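Local coordinates for uncharacterized protein (Nostoc punctiforme, PDB 2QDR) that is of unknown function but adopts a cupin-type double-stranded beta-helix fold and has been put forward as a putative dioxygenase, at residues Ile184-Gly195 against Ala205-Asp213. Numbering follows the deposited sequence.
Sequences IPALDSKLLPWG and ANKKWLRKD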
loop_
_atom_site.group_PDB
_atom_site.type_symbol
_atom_site.label_atom_id
_atom_site.label_comp_id
_atom_site.label_asym_id
_atom_site.label_seq_id
_atom_site.Cartn_x
_atom_site.Cartn_y
_atom_site.Cartn_z
ATOM N N ILE A 184 0.855 -17.044 -28.920
ATOM C CA ILE A 184 0.765 -17.636 -27.593
ATOM C C ILE A 184 0.642 -19.121 -27.913
ATOM O O ILE A 184 -0.468 -19.597 -28.133
ATOM C CB ILE A 184 -0.434 -17.089 -26.782
ATOM C CG1 ILE A 184 -0.329 -15.561 -26.646
ATOM C CG2 ILE A 184 -0.525 -17.773 -25.380
ATOM C CD1 ILE A 184 -1.503 -14.895 -25.955
ATOM N N PRO A 185 1.779 -19.848 -28.007
ATOM C CA PRO A 185 1.700 -21.286 -28.361
ATOM C C PRO A 185 0.895 -22.174 -27.409
ATOM O O PRO A 185 0.131 -23.011 -27.885
ATOM C CB PRO A 185 3.178 -21.739 -28.376
ATOM C CG PRO A 185 3.934 -20.685 -27.680
ATOM C CD PRO A 185 3.180 -19.408 -27.850
ATOM N N ALA A 186 1.054 -21.987 -26.103
ATOM C CA ALA A 186 0.338 -22.802 -25.128
ATOM C C ALA A 186 0.344 -22.147 -23.762
ATOM O O ALA A 186 1.413 -21.907 -23.214
ATOM C CB ALA A 186 0.962 -24.193 -25.040
ATOM N N LEU A 187 -0.846 -21.874 -23.227
ATOM C CA LEU A 187 -1.010 -21.240 -21.927
ATOM C C LEU A 187 -1.971 -22.082 -21.090
ATOM O O LEU A 187 -3.162 -22.111 -21.363
ATOM C CB LEU A 187 -1.507 -19.807 -22.123
ATOM C CG LEU A 187 -1.560 -18.809 -20.965
ATOM C CD1 LEU A 187 -1.947 -17.428 -21.502
ATOM C CD2 LEU A 187 -2.516 -19.214 -19.853
ATOM N N ASP A 188 -1.431 -22.780 -20.093
ATOM C CA ASP A 188 -2.202 -23.615 -19.187
ATOM C C ASP A 188 -2.765 -22.673 -18.099
ATOM O O ASP A 188 -2.096 -22.381 -17.092
ATOM C CB ASP A 188 -1.316 -24.736 -18.620
ATOM C CG ASP A 188 -2.071 -25.726 -17.719
ATOM O OD1 ASP A 188 -3.252 -25.509 -17.385
ATOM O OD2 ASP A 188 -1.454 -26.746 -17.338
ATOM N N SER A 189 -4.011 -22.236 -18.295
ATOM C CA SER A 189 -4.677 -21.310 -17.379
ATOM C C SER A 189 -4.741 -21.825 -15.951
ATOM O O SER A 189 -4.751 -21.013 -15.026
ATOM C CB SER A 189 -6.091 -20.956 -17.870
ATOM O OG SER A 189 -6.958 -22.066 -17.841
ATOM N N LYS A 190 -4.753 -23.151 -15.781
ATOM C CA LYS A 190 -4.793 -23.769 -14.448
ATOM C C LYS A 190 -3.561 -23.374 -13.605
ATOM O O LYS A 190 -3.683 -23.154 -12.410
ATOM C CB LYS A 190 -4.932 -25.305 -14.538
ATOM C CG LYS A 190 -6.158 -25.798 -15.333
ATOM C CD LYS A 190 -6.394 -27.309 -15.292
ATOM C CE LYS A 190 -5.208 -28.120 -15.795
ATOM N NZ LYS A 190 -4.737 -27.720 -17.154
ATOM N N LEU A 191 -2.396 -23.267 -14.254
ATOM C CA LEU A 191 -1.136 -22.891 -13.587
ATOM C C LEU A 191 -0.996 -21.387 -13.318
ATOM O O LEU A 191 -0.171 -20.967 -12.515
ATOM C CB LEU A 191 0.062 -23.324 -14.432
ATOM C CG LEU A 191 0.153 -24.797 -14.811
ATOM C CD1 LEU A 191 1.430 -25.071 -15.633
ATOM C CD2 LEU A 191 0.110 -25.677 -13.586
ATOM N N LEU A 192 -1.813 -20.592 -13.990
ATOM C CA LEU A 192 -1.795 -19.157 -13.875
ATOM C C LEU A 192 -2.493 -18.818 -12.557
ATOM O O LEU A 192 -3.345 -19.587 -12.130
ATOM C CB LEU A 192 -2.516 -18.604 -15.106
ATOM C CG LEU A 192 -2.380 -17.182 -15.614
ATOM C CD1 LEU A 192 -0.940 -16.881 -16.041
ATOM C CD2 LEU A 192 -3.359 -16.967 -16.781
ATOM N N PRO A 193 -2.086 -17.738 -11.851
ATOM C CA PRO A 193 -2.754 -17.380 -10.578
ATOM C C PRO A 193 -3.896 -16.381 -10.751
ATOM O O PRO A 193 -3.899 -15.630 -11.722
ATOM C CB PRO A 193 -1.630 -16.709 -9.797
ATOM C CG PRO A 193 -0.831 -16.018 -10.859
ATOM C CD PRO A 193 -0.973 -16.812 -12.137
ATOM N N TRP A 194 -4.857 -16.374 -9.827
ATOM C CA TRP A 194 -5.975 -15.422 -9.883
ATOM C C TRP A 194 -5.524 -14.034 -9.461
ATOM O O TRP A 194 -4.736 -13.889 -8.529
ATOM C CB TRP A 194 -7.158 -15.831 -9.002
ATOM C CG TRP A 194 -7.898 -17.012 -9.503
ATOM C CD1 TRP A 194 -7.871 -18.265 -8.998
ATOM C CD2 TRP A 194 -8.770 -17.049 -10.641
ATOM N NE1 TRP A 194 -8.689 -19.079 -9.728
ATOM C CE2 TRP A 194 -9.252 -18.365 -10.748
ATOM C CE3 TRP A 194 -9.191 -16.096 -11.578
ATOM C CZ2 TRP A 194 -10.118 -18.767 -11.769
ATOM C CZ3 TRP A 194 -10.045 -16.496 -12.607
ATOM C CH2 TRP A 194 -10.504 -17.813 -12.688
ATOM N N GLY A 195 -6.051 -13.028 -10.154
ATOM C CA GLY A 195 -5.745 -11.626 -9.885
ATOM C C GLY A 195 -7.025 -10.827 -9.772
ATOM O O GLY A 195 -8.127 -11.357 -9.998
ATOM N N ALA A 205 -14.979 -10.979 -7.405
ATOM C CA ALA A 205 -14.671 -11.936 -8.434
ATOM C C ALA A 205 -13.210 -11.758 -8.734
ATOM O O ALA A 205 -12.600 -10.783 -8.299
ATOM C CB ALA A 205 -15.493 -11.686 -9.666
ATOM N N ASN A 206 -12.649 -12.724 -9.442
ATOM C CA ASN A 206 -11.260 -12.698 -9.840
ATOM C C ASN A 206 -11.172 -12.966 -11.320
ATOM O O ASN A 206 -12.073 -13.572 -11.905
ATOM C CB ASN A 206 -10.454 -13.701 -9.026
ATOM C CG ASN A 206 -10.224 -13.242 -7.597
ATOM O OD1 ASN A 206 -10.457 -13.988 -6.657
ATOM N ND2 ASN A 206 -9.795 -11.998 -7.429
ATOM N N LYS A 207 -10.044 -12.563 -11.898
ATOM C CA LYS A 207 -9.814 -12.646 -13.320
ATOM C C LYS A 207 -8.464 -13.283 -13.666
ATOM O O LYS A 207 -7.508 -13.177 -12.898
ATOM C CB LYS A 207 -9.857 -11.189 -13.791
ATOM C CG LYS A 207 -10.174 -10.857 -15.229
ATOM C CD LYS A 207 -10.029 -9.323 -15.378
ATOM C CE LYS A 207 -10.515 -8.737 -16.707
ATOM N NZ LYS A 207 -11.992 -8.595 -16.785
ATOM N N LYS A 208 -8.411 -13.986 -14.797
ATOM C CA LYS A 208 -7.179 -14.589 -15.323
ATOM C C LYS A 208 -7.023 -14.179 -16.766
ATOM O O LYS A 208 -7.661 -14.769 -17.641
ATOM C CB LYS A 208 -7.143 -16.113 -15.274
ATOM C CG LYS A 208 -6.708 -16.723 -13.989
ATOM C CD LYS A 208 -6.713 -18.238 -14.125
ATOM C CE LYS A 208 -6.318 -18.883 -12.834
ATOM N NZ LYS A 208 -6.196 -20.357 -12.920
ATOM N N TRP A 209 -6.184 -13.181 -17.023
ATOM C CA TRP A 209 -5.947 -12.750 -18.398
ATOM C C TRP A 209 -5.195 -13.780 -19.219
ATOM O O TRP A 209 -4.154 -14.260 -18.799
ATOM C CB TRP A 209 -5.148 -11.450 -18.446
ATOM C CG TRP A 209 -5.941 -10.273 -18.128
ATOM C CD1 TRP A 209 -6.199 -9.754 -16.901
ATOM C CD2 TRP A 209 -6.599 -9.442 -19.070
ATOM N NE1 TRP A 209 -6.984 -8.639 -17.018
ATOM C CE2 TRP A 209 -7.239 -8.420 -18.348
ATOM C CE3 TRP A 209 -6.707 -9.459 -20.464
ATOM C CZ2 TRP A 209 -7.991 -7.428 -18.972
ATOM C CZ3 TRP A 209 -7.432 -8.472 -21.078
ATOM C CH2 TRP A 209 -8.068 -7.467 -20.333
ATOM N N LEU A 210 -5.747 -14.120 -20.379
ATOM C CA LEU A 210 -5.127 -15.054 -21.308
ATOM C C LEU A 210 -4.483 -14.305 -22.485
ATOM O O LEU A 210 -3.455 -14.751 -23.020
ATOM C CB LEU A 210 -6.157 -16.041 -21.816
ATOM C CG LEU A 210 -6.913 -16.863 -20.772
ATOM C CD1 LEU A 210 -7.932 -17.767 -21.486
ATOM C CD2 LEU A 210 -5.976 -17.674 -19.879
ATOM N N ARG A 211 -5.089 -13.190 -22.905
ATOM C CA ARG A 211 -4.559 -12.381 -24.004
ATOM C C ARG A 211 -5.164 -10.976 -23.960
ATOM O O ARG A 211 -6.337 -10.823 -23.646
ATOM C CB ARG A 211 -4.848 -13.033 -25.355
ATOM C CG ARG A 211 -4.243 -12.292 -26.580
ATOM C CD ARG A 211 -4.596 -13.001 -27.885
ATOM N NE ARG A 211 -6.045 -12.968 -28.090
ATOM C CZ ARG A 211 -6.722 -12.030 -28.746
ATOM N NH1 ARG A 211 -6.122 -11.000 -29.344
ATOM N NH2 ARG A 211 -8.041 -12.136 -28.824
ATOM N N LYS A 212 -4.364 -9.974 -24.321
ATOM C CA LYS A 212 -4.786 -8.576 -24.330
ATOM C C LYS A 212 -4.452 -7.920 -25.683
ATOM O O LYS A 212 -3.322 -8.020 -26.142
ATOM C CB LYS A 212 -4.116 -7.854 -23.150
ATOM C CG LYS A 212 -4.650 -6.450 -22.846
ATOM C CD LYS A 212 -4.033 -5.802 -21.582
ATOM C CE LYS A 212 -4.372 -6.534 -20.266
ATOM N NZ LYS A 212 -3.767 -5.879 -19.059
ATOM N N ASP A 213 -5.440 -7.281 -26.325
ATOM C CA ASP A 213 -5.274 -6.586 -27.624
ATOM C C ASP A 213 -4.387 -5.394 -27.484
ATOM O O ASP A 213 -4.104 -4.949 -26.370
ATOM C CB ASP A 213 -6.589 -5.978 -28.150
ATOM C CG ASP A 213 -7.632 -6.992 -28.509
ATOM O OD1 ASP A 213 -7.285 -8.097 -28.969
ATOM O OD2 ASP A 213 -8.826 -6.637 -28.400
#
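Lys208 lays its extended chain across one face of the Trp194 indole, CE resting 3.8 Å from the centroid of the five-membered ring in a CH-pi contact, and NZ following over the same face as a cation-pi partner. With CG anti to its carbonyl carbon (chi1 -84°) and the chain extended beyond it, the ammonium, still above the five-membered ring, is brought to the carbonyls of the turn after strand 184-188. There NZ donates to Ser189 O at 2.6 Å and weakly to Leu192 O, while His227 of a third subunit provides another partner. Ser189 O also accepts from Leu192 N, the two donors arriving from opposite faces of its carbonyl plane. At the indole edge lies the backbone of Lys207, and Trp194 NE1 bonds to Pro226 O of that third subunit. Were Trp194 an alanine, the aliphatic part of Lys208 would be likely to lose its flat support and Pro226 O of the third subunit its indole donor. Next along, Gly195 and Lys207 form a hydrogen-bonded antiparallel pair, Gly195 N to Lys207 O at 3.1 Å and Lys207 N to Gly195 O at 3.0 Å; Asn206 ND2 adds a bond to Gly195 O from above its carbonyl plane. Leu210 CD2 packs against Leu187 CD2 at 3.8 Å and against Ser189 CB and Leu192 CD2, and Ile184 CD1 touches Arg211 CG. Leu210 and Arg211 form a classic beta bulge facing Val219 of strand 218-224. The contact thus bridges two antiparallel sheets: strand 184-188 pairs with strand 133-137 in one, whereas strand 205-212 lies between strands 218-224 and 195-196 in the other.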